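Local atomic coordinates of vesicular integral-membrane protein VIP36 (Canis lupus familiaris, PDB entry 2DUR), a protein that acts as an intracellular cargo-receptor lectin of the early secretory pathway, binding high-mannose glycans with calcium and helping transport and sort the glycoproteins that carry them. Residues His67-Val72 with Ile220-Leu225; Ile129-Asn134 with Ile192-Val197; Leu61-Met66 with Leu228-Thr233. One frame throughout, in Å; residues are numbered along the deposited sequence.

Interaction 1 of 3, residues His67-Val72 with Ile220-Leu225; sequences HVHFKV and IISMKL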
ATOM      1  N   HIS A  67      -0.253   9.052  -3.614  1.00 19.07           N
ATOM      2  CA  HIS A  67      -1.681   9.006  -3.831  1.00 18.72           C
ATOM      3  C   HIS A  67      -2.019   7.821  -4.710  1.00 18.75           C
ATOM      4  O   HIS A  67      -1.454   7.661  -5.785  1.00 19.28           O
ATOM      5  CB  HIS A  67      -2.174  10.262  -4.547  1.00 19.11           C
ATOM      6  CG  HIS A  67      -2.004  11.506  -3.745  1.00 20.44           C
ATOM      7  ND1 HIS A  67      -2.305  12.756  -4.244  1.00 22.64           N
ATOM      8  CD2 HIS A  67      -1.551  11.697  -2.484  1.00 22.69           C
ATOM      9  CE1 HIS A  67      -2.047  13.664  -3.317  1.00 22.59           C
ATOM     10  NE2 HIS A  67      -1.592  13.050  -2.240  1.00 21.91           N
ATOM     11  N   VAL A  68      -2.940   6.999  -4.257  1.00 18.24           N
ATOM     12  CA  VAL A  68      -3.278   5.777  -5.014  1.00 18.22           C
ATOM     13  C   VAL A  68      -4.721   5.844  -5.425  1.00 18.37           C
ATOM     14  O   VAL A  68      -5.604   5.933  -4.591  1.00 18.56           O
ATOM     15  CB  VAL A  68      -3.015   4.490  -4.154  1.00 18.28           C
ATOM     16  CG1 VAL A  68      -3.294   3.219  -4.966  1.00 19.31           C
ATOM     17  CG2 VAL A  68      -1.599   4.492  -3.657  1.00 18.28           C
ATOM     18  N   HIS A  69      -4.962   5.812  -6.735  1.00 18.19           N
ATOM     19  CA  HIS A  69      -6.302   5.659  -7.231  1.00 17.99           C
ATOM     20  C   HIS A  69      -6.478   4.153  -7.507  1.00 18.29           C
ATOM     21  O   HIS A  69      -5.794   3.602  -8.373  1.00 18.66           O
ATOM     22  CB  HIS A  69      -6.440   6.479  -8.520  1.00 19.68           C
ATOM     23  CG  HIS A  69      -7.773   6.351  -9.179  1.00 20.18           C
ATOM     24  ND1 HIS A  69      -8.026   6.875 -10.429  1.00 24.02           N
ATOM     25  CD2 HIS A  69      -8.916   5.753  -8.780  1.00 22.38           C
ATOM     26  CE1 HIS A  69      -9.277   6.620 -10.762  1.00 23.78           C
ATOM     27  NE2 HIS A  69      -9.842   5.940  -9.784  1.00 24.74           N
ATOM     28  N   PHE A  70      -7.342   3.533  -6.721  1.00 17.60           N
ATOM     29  CA  PHE A  70      -7.537   2.073  -6.774  1.00 18.21           C
ATOM     30  C   PHE A  70      -9.008   1.780  -6.970  1.00 18.33           C
ATOM     31  O   PHE A  70      -9.861   2.655  -6.832  1.00 19.09           O
ATOM     32  CB  PHE A  70      -7.018   1.429  -5.474  1.00 18.03           C
ATOM     33  CG  PHE A  70      -7.842   1.768  -4.259  1.00 15.44           C
ATOM     34  CD1 PHE A  70      -7.591   2.963  -3.553  1.00 16.88           C
ATOM     35  CD2 PHE A  70      -8.889   0.942  -3.829  1.00 17.49           C
ATOM     36  CE1 PHE A  70      -8.387   3.310  -2.437  1.00 15.39           C
ATOM     37  CE2 PHE A  70      -9.672   1.264  -2.701  1.00 18.35           C
ATOM     38  CZ  PHE A  70      -9.425   2.481  -2.003  1.00 16.94           C
ATOM     39  N   LYS A  71      -9.332   0.531  -7.297  1.00 17.50           N
ATOM     40  CA  LYS A  71     -10.721   0.125  -7.334  1.00 18.45           C
ATOM     41  C   LYS A  71     -10.826  -1.329  -6.902  1.00 18.98           C
ATOM     42  O   LYS A  71     -10.183  -2.188  -7.505  1.00 20.18           O
ATOM     43  CB  LYS A  71     -11.310   0.298  -8.740  1.00 19.01           C
ATOM     44  CG  LYS A  71     -12.797   0.262  -8.731  1.00 19.89           C
ATOM     45  CD  LYS A  71     -13.370   0.415 -10.139  1.00 24.07           C
ATOM     46  CE  LYS A  71     -14.855   0.088 -10.138  1.00 28.47           C
ATOM     47  NZ  LYS A  71     -15.701   1.119  -9.442  1.00 34.93           N
ATOM     48  N   VAL A  72     -11.596  -1.574  -5.854  1.00 19.34           N
ATOM     49  CA  VAL A  72     -11.899  -2.934  -5.423  1.00 20.06           C
ATOM     50  C   VAL A  72     -13.361  -3.193  -5.703  1.00 20.74           C
ATOM     51  O   VAL A  72     -14.249  -2.500  -5.188  1.00 21.01           O
ATOM     52  CB  VAL A  72     -11.575  -3.167  -3.930  1.00 19.85           C
ATOM     53  CG1 VAL A  72     -11.930  -4.606  -3.532  1.00 20.96           C
ATOM     54  CG2 VAL A  72     -10.087  -2.860  -3.689  1.00 19.70           C
ATOM     55  N   ILE A 220      -5.353  -1.148  -9.653  1.00 17.86           N
ATOM     56  CA  ILE A 220      -4.613   0.104  -9.387  1.00 18.81           C
ATOM     57  C   ILE A 220      -4.680   0.920 -10.666  1.00 19.44           C
ATOM     58  O   ILE A 220      -4.170   0.486 -11.691  1.00 20.11           O
ATOM     59  CB  ILE A 220      -3.125  -0.158  -9.036  1.00 18.65           C
ATOM     60  CG1 ILE A 220      -3.003  -1.094  -7.825  1.00 20.22           C
ATOM     61  CG2 ILE A 220      -2.367   1.175  -8.766  1.00 19.65           C
ATOM     62  CD1 ILE A 220      -3.564  -0.541  -6.502  1.00 19.62           C
ATOM     63  N   ILE A 221      -5.322   2.092 -10.607  1.00 19.40           N
ATOM     64  CA  ILE A 221      -5.389   2.964 -11.795  1.00 19.77           C
ATOM     65  C   ILE A 221      -4.134   3.826 -11.885  1.00 19.70           C
ATOM     66  O   ILE A 221      -3.518   3.951 -12.946  1.00 20.52           O
ATOM     67  CB  ILE A 221      -6.652   3.831 -11.812  1.00 19.67           C
ATOM     68  CG1 ILE A 221      -7.915   2.983 -11.998  1.00 22.52           C
ATOM     69  CG2 ILE A 221      -6.564   4.890 -12.956  1.00 20.47           C
ATOM     70  CD1 ILE A 221      -8.445   2.278 -10.734  1.00 23.57           C
ATOM     71  N   SER A 222      -3.742   4.426 -10.759  1.00 19.07           N
ATOM     72  CA  SER A 222      -2.522   5.204 -10.741  1.00 18.61           C
ATOM     73  C   SER A 222      -1.933   5.210  -9.343  1.00 18.98           C
ATOM     74  O   SER A 222      -2.659   4.999  -8.360  1.00 19.00           O
ATOM     75  CB  SER A 222      -2.782   6.666 -11.186  1.00 18.94           C
ATOM     76  OG  SER A 222      -3.651   7.300 -10.280  1.00 19.57           O
ATOM     77  N   MET A 223      -0.633   5.440  -9.296  1.00 19.74           N
ATOM     78  CA  MET A 223       0.106   5.724  -8.068  1.00 21.16           C
ATOM     79  C   MET A 223       0.958   6.938  -8.384  1.00 20.21           C
ATOM     80  O   MET A 223       1.740   6.923  -9.327  1.00 20.33           O
ATOM     81  CB  MET A 223       0.979   4.526  -7.716  1.00 21.27           C
ATOM     82  CG  MET A 223       0.116   3.308  -7.370  1.00 22.73           C
ATOM     83  SD  MET A 223       1.077   1.879  -6.876  1.00 26.64           S
ATOM     84  CE  MET A 223       1.775   2.402  -5.316  1.00 26.37           C
ATOM     85  N   LYS A 224       0.774   8.011  -7.621  1.00 20.54           N
ATOM     86  CA  LYS A 224       1.462   9.262  -7.916  1.00 20.46           C
ATOM     87  C   LYS A 224       2.208   9.667  -6.673  1.00 20.00           C
ATOM     88  O   LYS A 224       1.586   9.878  -5.625  1.00 20.94           O
ATOM     89  CB  LYS A 224       0.456  10.341  -8.333  1.00 20.94           C
ATOM     90  CG  LYS A 224      -0.196  10.048  -9.685  1.00 22.84           C
ATOM     91  CD  LYS A 224      -1.315  11.049  -9.979  1.00 26.16           C
ATOM     92  CE  LYS A 224      -2.020  10.734 -11.292  1.00 28.51           C
ATOM     93  NZ  LYS A 224      -2.972  11.844 -11.644  1.00 31.01           N
ATOM     94  N   LEU A 225       3.524   9.708  -6.790  1.00 19.53           N
ATOM     95  CA  LEU A 225       4.378   9.971  -5.639  1.00 19.63           C
ATOM     96  C   LEU A 225       4.882  11.398  -5.716  1.00 20.69           C
ATOM     97  O   LEU A 225       5.517  11.781  -6.714  1.00 20.59           O
ATOM     98  CB  LEU A 225       5.544   8.980  -5.617  1.00 20.40           C
ATOM     99  CG  LEU A 225       6.425   8.909  -4.366  1.00 21.95           C
ATOM    100  CD1 LEU A 225       7.351  10.093  -4.264  1.00 24.90           C
ATOM    101  CD2 LEU A 225       5.605   8.749  -3.095  1.00 21.43           C
TER
HETATM  102  O   HOH W   1      -2.984   8.500  -8.032  1.00 25.54           O
HETATM  103  O   HOH W   2      -5.806   8.406 -11.531  1.00 26.08           O

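Interaction 2 of 3, residues Ile129-Asn134 with Ile192-Val197; sequences ISVMVN and IDITGV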
ATOM      1  N   ILE A 129      -8.606  -0.676   7.056  1.00 17.23           N
ATOM      2  CA  ILE A 129      -7.316  -0.234   6.550  1.00 16.41           C
ATOM      3  C   ILE A 129      -6.396  -0.104   7.750  1.00 16.67           C
ATOM      4  O   ILE A 129      -6.726   0.561   8.719  1.00 15.92           O
ATOM      5  CB  ILE A 129      -7.412   1.170   5.861  1.00 16.58           C
ATOM      6  CG1 ILE A 129      -8.318   1.078   4.622  1.00 16.12           C
ATOM      7  CG2 ILE A 129      -6.027   1.703   5.486  1.00 17.22           C
ATOM      8  CD1 ILE A 129      -8.497   2.426   3.910  1.00 16.75           C
ATOM      9  N   SER A 130      -5.229  -0.727   7.686  1.00 16.28           N
ATOM     10  CA  SER A 130      -4.304  -0.653   8.824  1.00 16.07           C
ATOM     11  C   SER A 130      -2.868  -0.520   8.349  1.00 15.92           C
ATOM     12  O   SER A 130      -2.579  -0.711   7.177  1.00 15.61           O
ATOM     13  CB  SER A 130      -4.486  -1.864   9.751  1.00 16.93           C
ATOM     14  OG  SER A 130      -4.128  -3.074   9.098  1.00 17.24           O
ATOM     15  N   VAL A 131      -1.973  -0.130   9.253  1.00 15.32           N
ATOM     16  CA  VAL A 131      -0.561  -0.063   8.907  1.00 15.17           C
ATOM     17  C   VAL A 131       0.234  -1.034   9.802  1.00 14.70           C
ATOM     18  O   VAL A 131      -0.155  -1.295  10.936  1.00 14.49           O
ATOM     19  CB  VAL A 131       0.009   1.363   9.029  1.00 16.14           C
ATOM     20  CG1 VAL A 131      -0.531   2.237   7.887  1.00 18.82           C
ATOM     21  CG2 VAL A 131      -0.314   1.977  10.422  1.00 16.94           C
ATOM     22  N   MET A 132       1.354  -1.499   9.278  1.00 14.28           N
ATOM     23  CA  MET A 132       2.255  -2.409   9.983  1.00 14.70           C
ATOM     24  C   MET A 132       3.678  -2.014   9.626  1.00 14.82           C
ATOM     25  O   MET A 132       3.966  -1.730   8.469  1.00 16.34           O
ATOM     26  CB  MET A 132       1.951  -3.862   9.571  1.00 15.41           C
ATOM     27  CG  MET A 132       2.927  -4.881  10.182  1.00 15.64           C
ATOM     28  SD  MET A 132       2.304  -6.517   9.723  1.00 16.88           S
ATOM     29  CE  MET A 132       3.634  -7.523  10.395  1.00 16.64           C
ATOM     30  N   VAL A 133       4.550  -1.972  10.627  1.00 14.64           N
ATOM     31  CA  VAL A 133       5.975  -1.691  10.405  1.00 13.96           C
ATOM     32  C   VAL A 133       6.742  -2.908  10.884  1.00 15.10           C
ATOM     33  O   VAL A 133       6.461  -3.417  11.961  1.00 16.78           O
ATOM     34  CB  VAL A 133       6.418  -0.441  11.166  1.00 14.62           C
ATOM     35  CG1 VAL A 133       7.939  -0.274  11.153  1.00 14.89           C
ATOM     36  CG2 VAL A 133       5.726   0.785  10.540  1.00 14.42           C
ATOM     37  N   ASN A 134       7.695  -3.349  10.068  1.00 14.17           N
ATOM     38  CA  ASN A 134       8.354  -4.655  10.314  1.00 13.50           C
ATOM     39  C   ASN A 134       9.828  -4.567  10.042  1.00 14.85           C
ATOM     40  O   ASN A 134      10.256  -3.851   9.125  1.00 15.25           O
ATOM     41  CB  ASN A 134       7.704  -5.675   9.360  1.00 13.94           C
ATOM     42  CG  ASN A 134       7.817  -7.132   9.840  1.00 15.28           C
ATOM     43  OD1 ASN A 134       8.583  -7.452  10.749  1.00 16.53           O
ATOM     44  ND2 ASN A 134       7.039  -8.006   9.214  1.00 15.95           N
ATOM     45  N   ILE A 192      -5.578   7.230   9.566  1.00 18.02           N
ATOM     46  CA  ILE A 192      -4.481   6.961  10.488  1.00 17.62           C
ATOM     47  C   ILE A 192      -3.615   8.216  10.551  1.00 17.40           C
ATOM     48  O   ILE A 192      -3.355   8.863   9.523  1.00 17.47           O
ATOM     49  CB  ILE A 192      -3.628   5.786   9.958  1.00 17.78           C
ATOM     50  CG1 ILE A 192      -4.448   4.497   9.948  1.00 18.65           C
ATOM     51  CG2 ILE A 192      -2.290   5.677  10.740  1.00 18.32           C
ATOM     52  CD1 ILE A 192      -3.865   3.462   8.939  1.00 19.96           C
ATOM     53  N   ASP A 193      -3.180   8.579  11.755  1.00 16.69           N
ATOM     54  CA  ASP A 193      -2.212   9.656  11.896  1.00 16.16           C
ATOM     55  C   ASP A 193      -1.393   9.373  13.148  1.00 16.57           C
ATOM     56  O   ASP A 193      -1.857   9.561  14.282  1.00 17.36           O
ATOM     57  CB  ASP A 193      -2.925  11.018  11.994  1.00 16.61           C
ATOM     58  CG  ASP A 193      -2.027  12.209  11.695  1.00 19.39           C
ATOM     59  OD1 ASP A 193      -0.871  12.082  11.242  1.00 19.12           O
ATOM     60  OD2 ASP A 193      -2.555  13.337  11.890  1.00 22.40           O
ATOM     61  N   ILE A 194      -0.182   8.895  12.920  1.00 16.47           N
ATOM     62  CA  ILE A 194       0.688   8.472  14.023  1.00 16.78           C
ATOM     63  C   ILE A 194       2.088   9.028  13.853  1.00 16.16           C
ATOM     64  O   ILE A 194       2.481   9.428  12.757  1.00 17.12           O
ATOM     65  CB  ILE A 194       0.758   6.928  14.146  1.00 15.80           C
ATOM     66  CG1 ILE A 194       1.327   6.306  12.877  1.00 16.72           C
ATOM     67  CG2 ILE A 194      -0.642   6.348  14.462  1.00 17.85           C
ATOM     68  CD1 ILE A 194       1.551   4.790  12.959  1.00 19.02           C
ATOM     69  N   THR A 195       2.852   9.040  14.950  1.00 16.06           N
ATOM     70  CA  THR A 195       4.198   9.578  14.904  1.00 15.63           C
ATOM     71  C   THR A 195       5.158   8.537  15.500  1.00 16.36           C
ATOM     72  O   THR A 195       4.720   7.516  16.025  1.00 17.15           O
ATOM     73  CB  THR A 195       4.311  10.899  15.708  1.00 15.83           C
ATOM     74  OG1 THR A 195       3.828  10.678  17.041  1.00 18.64           O
ATOM     75  CG2 THR A 195       3.479  12.009  15.011  1.00 17.16           C
ATOM     76  N   GLY A 196       6.444   8.830  15.389  1.00 16.57           N
ATOM     77  CA  GLY A 196       7.496   7.961  15.929  1.00 16.47           C
ATOM     78  C   GLY A 196       7.809   6.811  15.009  1.00 17.02           C
ATOM     79  O   GLY A 196       8.422   5.835  15.430  1.00 18.14           O
ATOM     80  N   VAL A 197       7.392   6.912  13.753  1.00 16.38           N
ATOM     81  CA  VAL A 197       7.648   5.852  12.776  1.00 16.43           C
ATOM     82  C   VAL A 197       9.006   6.082  12.106  1.00 17.03           C
ATOM     83  O   VAL A 197       9.216   7.118  11.481  1.00 17.82           O
ATOM     84  CB  VAL A 197       6.519   5.784  11.734  1.00 14.90           C
ATOM     85  CG1 VAL A 197       6.876   4.824  10.606  1.00 16.56           C
ATOM     86  CG2 VAL A 197       5.181   5.420  12.395  1.00 16.14           C
TER

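Interaction 3 of 3, residues Leu61-Met66 with Leu228-Thr233; sequences LKDWEM and LMVEHT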
ATOM      1  N   LEU A  61      13.789   9.648  -1.306  1.00 22.23           N
ATOM      2  CA  LEU A  61      13.109  10.804  -0.699  1.00 22.18           C
ATOM      3  C   LEU A  61      12.878  10.563   0.790  1.00 22.35           C
ATOM      4  O   LEU A  61      12.362   9.521   1.169  1.00 21.85           O
ATOM      5  CB  LEU A  61      11.756  11.059  -1.352  1.00 21.90           C
ATOM      6  CG  LEU A  61      11.748  11.376  -2.857  1.00 23.88           C
ATOM      7  CD1 LEU A  61      10.341  11.568  -3.302  1.00 25.94           C
ATOM      8  CD2 LEU A  61      12.581  12.613  -3.164  1.00 26.00           C
ATOM      9  N   LYS A  62      13.243  11.538   1.630  1.00 21.94           N
ATOM     10  CA  LYS A  62      12.940  11.446   3.055  1.00 23.01           C
ATOM     11  C   LYS A  62      11.499  11.822   3.372  1.00 22.33           C
ATOM     12  O   LYS A  62      10.913  11.328   4.339  1.00 24.75           O
ATOM     13  CB  LYS A  62      13.877  12.349   3.858  1.00 22.38           C
ATOM     14  CG  LYS A  62      15.344  12.003   3.745  1.00 24.63           C
ATOM     15  CD  LYS A  62      16.153  13.074   4.483  1.00 26.72           C
ATOM     16  CE  LYS A  62      17.638  12.863   4.330  1.00 30.07           C
ATOM     17  NZ  LYS A  62      18.097  13.104   2.938  1.00 32.35           N
ATOM     18  N   ASP A  63      10.916  12.705   2.575  1.00 21.34           N
ATOM     19  CA  ASP A  63       9.572  13.202   2.842  1.00 21.03           C
ATOM     20  C   ASP A  63       8.722  13.075   1.589  1.00 20.71           C
ATOM     21  O   ASP A  63       9.024  13.689   0.553  1.00 20.40           O
ATOM     22  CB  ASP A  63       9.617  14.669   3.301  1.00 21.63           C
ATOM     23  CG  ASP A  63      10.664  14.893   4.359  1.00 21.46           C
ATOM     24  OD1 ASP A  63      10.356  14.691   5.542  1.00 22.23           O
ATOM     25  OD2 ASP A  63      11.806  15.253   3.989  1.00 23.05           O
ATOM     26  N   TRP A  64       7.669  12.263   1.675  1.00 19.86           N
ATOM     27  CA  TRP A  64       6.898  11.943   0.480  1.00 19.02           C
ATOM     28  C   TRP A  64       5.429  11.715   0.756  1.00 18.67           C
ATOM     29  O   TRP A  64       5.005  11.499   1.908  1.00 17.13           O
ATOM     30  CB  TRP A  64       7.507  10.741  -0.248  1.00 19.57           C
ATOM     31  CG  TRP A  64       7.810   9.539   0.623  1.00 18.61           C
ATOM     32  CD1 TRP A  64       9.017   9.194   1.137  1.00 18.82           C
ATOM     33  CD2 TRP A  64       6.880   8.532   1.061  1.00 18.51           C
ATOM     34  NE1 TRP A  64       8.920   8.030   1.859  1.00 19.47           N
ATOM     35  CE2 TRP A  64       7.620   7.595   1.825  1.00 18.11           C
ATOM     36  CE3 TRP A  64       5.513   8.318   0.862  1.00 16.41           C
ATOM     37  CZ2 TRP A  64       7.022   6.465   2.415  1.00 18.61           C
ATOM     38  CZ3 TRP A  64       4.902   7.198   1.462  1.00 18.52           C
ATOM     39  CH2 TRP A  64       5.668   6.284   2.214  1.00 17.72           C
ATOM     40  N   GLU A  65       4.634  11.782  -0.309  1.00 17.65           N
ATOM     41  CA  GLU A  65       3.228  11.487  -0.177  1.00 17.94           C
ATOM     42  C   GLU A  65       2.810  10.744  -1.417  1.00 18.53           C
ATOM     43  O   GLU A  65       3.011  11.247  -2.532  1.00 18.99           O
ATOM     44  CB  GLU A  65       2.389  12.766  -0.022  1.00 18.04           C
ATOM     45  CG  GLU A  65       0.911  12.498   0.212  1.00 19.14           C
ATOM     46  CD  GLU A  65       0.145  13.750   0.651  1.00 21.83           C
ATOM     47  OE1 GLU A  65      -0.917  14.049   0.071  1.00 26.53           O
ATOM     48  OE2 GLU A  65       0.622  14.448   1.581  1.00 26.84           O
ATOM     49  N   MET A  66       2.274   9.539  -1.215  1.00 17.91           N
ATOM     50  CA  MET A  66       1.786   8.694  -2.320  1.00 17.85           C
ATOM     51  C   MET A  66       0.265   8.752  -2.419  1.00 18.07           C
ATOM     52  O   MET A  66      -0.445   8.551  -1.439  1.00 18.78           O
ATOM     53  CB  MET A  66       2.220   7.226  -2.087  1.00 17.50           C
ATOM     54  CG  MET A  66       1.744   6.264  -3.206  1.00 19.53           C
ATOM     55  SD  MET A  66       2.684   6.481  -4.736  1.00 20.10           S
ATOM     56  CE  MET A  66       4.092   5.401  -4.482  1.00 20.54           C
ATOM     57  N   LEU A 228       7.758  15.956  -0.824  1.00 23.43           N
ATOM     58  CA  LEU A 228       7.447  17.058   0.071  1.00 24.37           C
ATOM     59  C   LEU A 228       8.731  17.842   0.332  1.00 24.59           C
ATOM     60  O   LEU A 228       9.784  17.265   0.609  1.00 24.75           O
ATOM     61  CB  LEU A 228       6.855  16.526   1.385  1.00 23.56           C
ATOM     62  CG  LEU A 228       5.640  15.596   1.260  1.00 23.82           C
ATOM     63  CD1 LEU A 228       5.166  15.115   2.630  1.00 24.31           C
ATOM     64  CD2 LEU A 228       4.513  16.293   0.524  1.00 23.90           C
ATOM     65  N   MET A 229       8.638  19.165   0.219  1.00 26.58           N
ATOM     66  CA  MET A 229       9.798  20.018   0.445  1.00 27.86           C
ATOM     67  C   MET A 229       9.825  20.361   1.931  1.00 27.84           C
ATOM     68  O   MET A 229       9.145  21.287   2.406  1.00 28.91           O
ATOM     69  CB  MET A 229       9.751  21.272  -0.440  1.00 28.57           C
ATOM     70  CG  MET A 229       9.646  20.989  -1.955  1.00 31.13           C
ATOM     71  SD  MET A 229      10.712  19.677  -2.600  1.00 37.52           S
ATOM     72  CE  MET A 229      12.343  20.374  -2.330  1.00 36.60           C
ATOM     73  N   VAL A 230      10.597  19.574   2.659  1.00 27.22           N
ATOM     74  CA  VAL A 230      10.661  19.681   4.104  1.00 26.15           C
ATOM     75  C   VAL A 230      12.111  19.872   4.512  1.00 26.29           C
ATOM     76  O   VAL A 230      13.012  19.134   4.074  1.00 25.87           O
ATOM     77  CB  VAL A 230      10.064  18.421   4.783  1.00 25.53           C
ATOM     78  CG1 VAL A 230      10.307  18.445   6.297  1.00 25.10           C
ATOM     79  CG2 VAL A 230       8.566  18.309   4.487  1.00 25.48           C
ATOM     80  N   GLU A 231      12.340  20.875   5.357  1.00 26.36           N
ATOM     81  CA  GLU A 231      13.661  21.166   5.843  1.00 27.78           C
ATOM     82  C   GLU A 231      14.236  20.056   6.710  1.00 28.28           C
ATOM     83  O   GLU A 231      13.565  19.543   7.609  1.00 28.61           O
ATOM     84  CB  GLU A 231      13.651  22.468   6.646  1.00 27.49           C
ATOM     85  CG  GLU A 231      15.043  23.012   6.930  1.00 28.64           C
ATOM     86  CD  GLU A 231      15.050  24.098   7.990  1.00 31.33           C
ATOM     87  OE1 GLU A 231      15.908  24.993   7.872  1.00 32.80           O
ATOM     88  OE2 GLU A 231      14.217  24.049   8.931  1.00 29.45           O
ATOM     89  N   HIS A 232      15.491  19.711   6.433  1.00 29.52           N
ATOM     90  CA  HIS A 232      16.313  18.954   7.374  1.00 30.74           C
ATOM     91  C   HIS A 232      17.592  19.741   7.642  1.00 33.00           C
ATOM     92  O   HIS A 232      18.197  20.270   6.717  1.00 32.82           O
ATOM     93  CB  HIS A 232      16.631  17.564   6.831  1.00 30.48           C
ATOM     94  CG  HIS A 232      15.410  16.737   6.575  1.00 29.84           C
ATOM     95  ND1 HIS A 232      14.806  15.987   7.560  1.00 30.22           N
ATOM     96  CD2 HIS A 232      14.662  16.569   5.458  1.00 29.06           C
ATOM     97  CE1 HIS A 232      13.742  15.380   7.056  1.00 28.97           C
ATOM     98  NE2 HIS A 232      13.639  15.706   5.781  1.00 28.15           N
ATOM     99  N   THR A 233      17.996  19.820   8.902  1.00 35.77           N
ATOM    100  CA  THR A 233      19.216  20.564   9.254  1.00 39.12           C
ATOM    101  C   THR A 233      20.474  19.779   8.838  1.00 41.24           C
ATOM    102  O   THR A 233      20.398  18.566   8.631  1.00 41.48           O
ATOM    103  CB  THR A 233      19.263  20.870  10.757  1.00 39.40           C
ATOM    104  OG1 THR A 233      19.324  19.640  11.493  1.00 40.34           O
ATOM    105  CG2 THR A 233      18.026  21.684  11.175  1.00 39.24           C
TER
HETATM  106  O   HOH W   3      12.714  17.064   2.088  1.00 39.05           O

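Interaction 1 of 3, residues His67-Val72 with Ile220-Leu225
Neighbours in the eight-stranded sheet of the legume-lectin-like beta sandwich, strands 67-72 and 220-225 run antiparallel, their axes 174° apart and 4.6 Å at closest approach, and the register slips by one residue between His69 and Phe70. The slip is a classic beta bulge: Ile221 and Ser222 both face His69, and Ile221 adopts a helix-like psi of -46°. Hence His69 O accepts two amides, from Ile221 N at 2.7 Å and from Ser222 N at 3.3 Å, the latter on a lone pair. Away from the bulge, His67 N meets Lys224 O at 2.8 Å in the plane of the carbonyl, the straightest bond of the ladder.

The bulge turns Ile221 toward the partner strand. Its CB lies over one face of the imidazole, 3.8 Å from the ring centroid of His69, a CH-pi contact, while CD1 reaches on to Lys71 CB. Ser222 OG stands between its own N and carbonyl carbon (chi1 63°), and a water links it to His69 ND1, 2.9 Å from that nitrogen and in the ring plane. A second water joins Ser222 OG with His67 O. On the interior face, where Val68 touches Leu87 of the other sheet, Ile220 CD1 sits 4.1 Å from both Val68 CG1 and Phe70 CB. The pairing thus separates its chemistry: hydrated imidazole and hydroxyl on the His69 face, hydrocarbon packing on the Val68 face.

Interaction 2 of 3, residues Ile129-Asn134 with Ile192-Val197
Asp193 OD2 is held by one salt bridge, to Arg175 NH2, while its twin OD1 has its own hydrogen bond with Thr177 OG1; both lie off the contact. Between 129-134 and 192-197 there is no hydrogen bond; the contact is purely apolar. The axes of 129-134 and 192-194 come within 9.0 Å and run 31° apart, a separation too wide for backbone pairing and as expected for face-to-face packing of two sheets.

Ile192 and Val131 carry the contact, meeting tip to tip. With CG1 anti to its carbonyl carbon (chi1 -65°) and CD1 carried outward, Ile192 puts that methyl 3.7 Å from Val131 CG1. The same CD1 lies 4.1 Å from Ser130 CA and also approaches Ile129 CG2, so a single methyl rests against the backbone of the opposing strand between two inward-facing side chains. Val131 offers both branches: its CG2, in the crowded position between N and carbonyl carbon, meets Ile194 CD1 at 4.2 Å. Beyond Gly196, where phi is positive (81°) and the strand is interrupted, Val197 turns back inward, its CG1 4.2 Å from Val133 CG2.

This is the interior of the legume-lectin-like beta sandwich. Ile111 of strand 109-114 and Val178 of strand 175-181 close round Val131, whereas Ser130 starts away from 192-197, on the side of its sheet where the side chains of the calcium ligands Asp114 and Asp145 lie about 6 and 7 Å from its own.

Interaction 3 of 3, residues Leu61-Met66 with Leu228-Thr233
At one end of the lectin beta sandwich, the loop leading into strand 64-73 is tied to the segment following strand 217-227 by a His-carboxylate hydrogen bond. Asp63 holds CG anti to its carbonyl carbon (chi1 -47°), which lets OD2 receive His232 NE2 at 2.6 Å on its syn lone pair. The N-H...O bond is nearly straight (165°), with OD2 close to the imidazole plane; carboxylate and ring are only 22° apart, so they meet tip to tip, almost coplanar. The nearby carboxylate would be expected to favour the protonated imidazole, whose charge is not seen. Asp63 OD1 is held separately by Ser172 OG, and a water bridges OD2 and Val230 O.

Lys62 crosses one face of the same imidazole, its CD 4.0 Å from the ring centroid of His232, a CH-pi contact; its ammonium end has a cation-pi partner in Trp241. Val230 crosses the carboxylate at about a right angle, CB 3.6 Å from Asp63 CG. Leu228 has CG beside its backbone N, spreading its methyls along the strand: CD1 lies 3.7 Å from Trp64 O, and CD2 approaches Glu65 CB. Leu228 N donates to Asp63 O at 2.9 Å, from above the carbonyl plane.

In the fold
Following the chain from the N terminus, 61-66 runs straight into 67-72, so interactions 3 and 1 share strand 64-73 and begin side by side. The chain then passes the calcium ligands Asp114, Tyr116 and Asn118 before 129-134 opens interaction 2, whose loop holds Asp145 and which 192-197 closes first. Interaction 1 closes next at 220-225, and interaction 3 last at 228-233. The three loops therefore enclose one another without crossing, interaction 2 innermost. Interactions 1 and 3 touch, Leu225 CD1 lying 3.5 Å from Leu61 CD1; interaction 2 stands apart from both. Interaction 1 pairs neighbouring strands in the eight-stranded sheet, interaction 3 fastens that pair's end, and interaction 2 packs this sheet against the seven-stranded one.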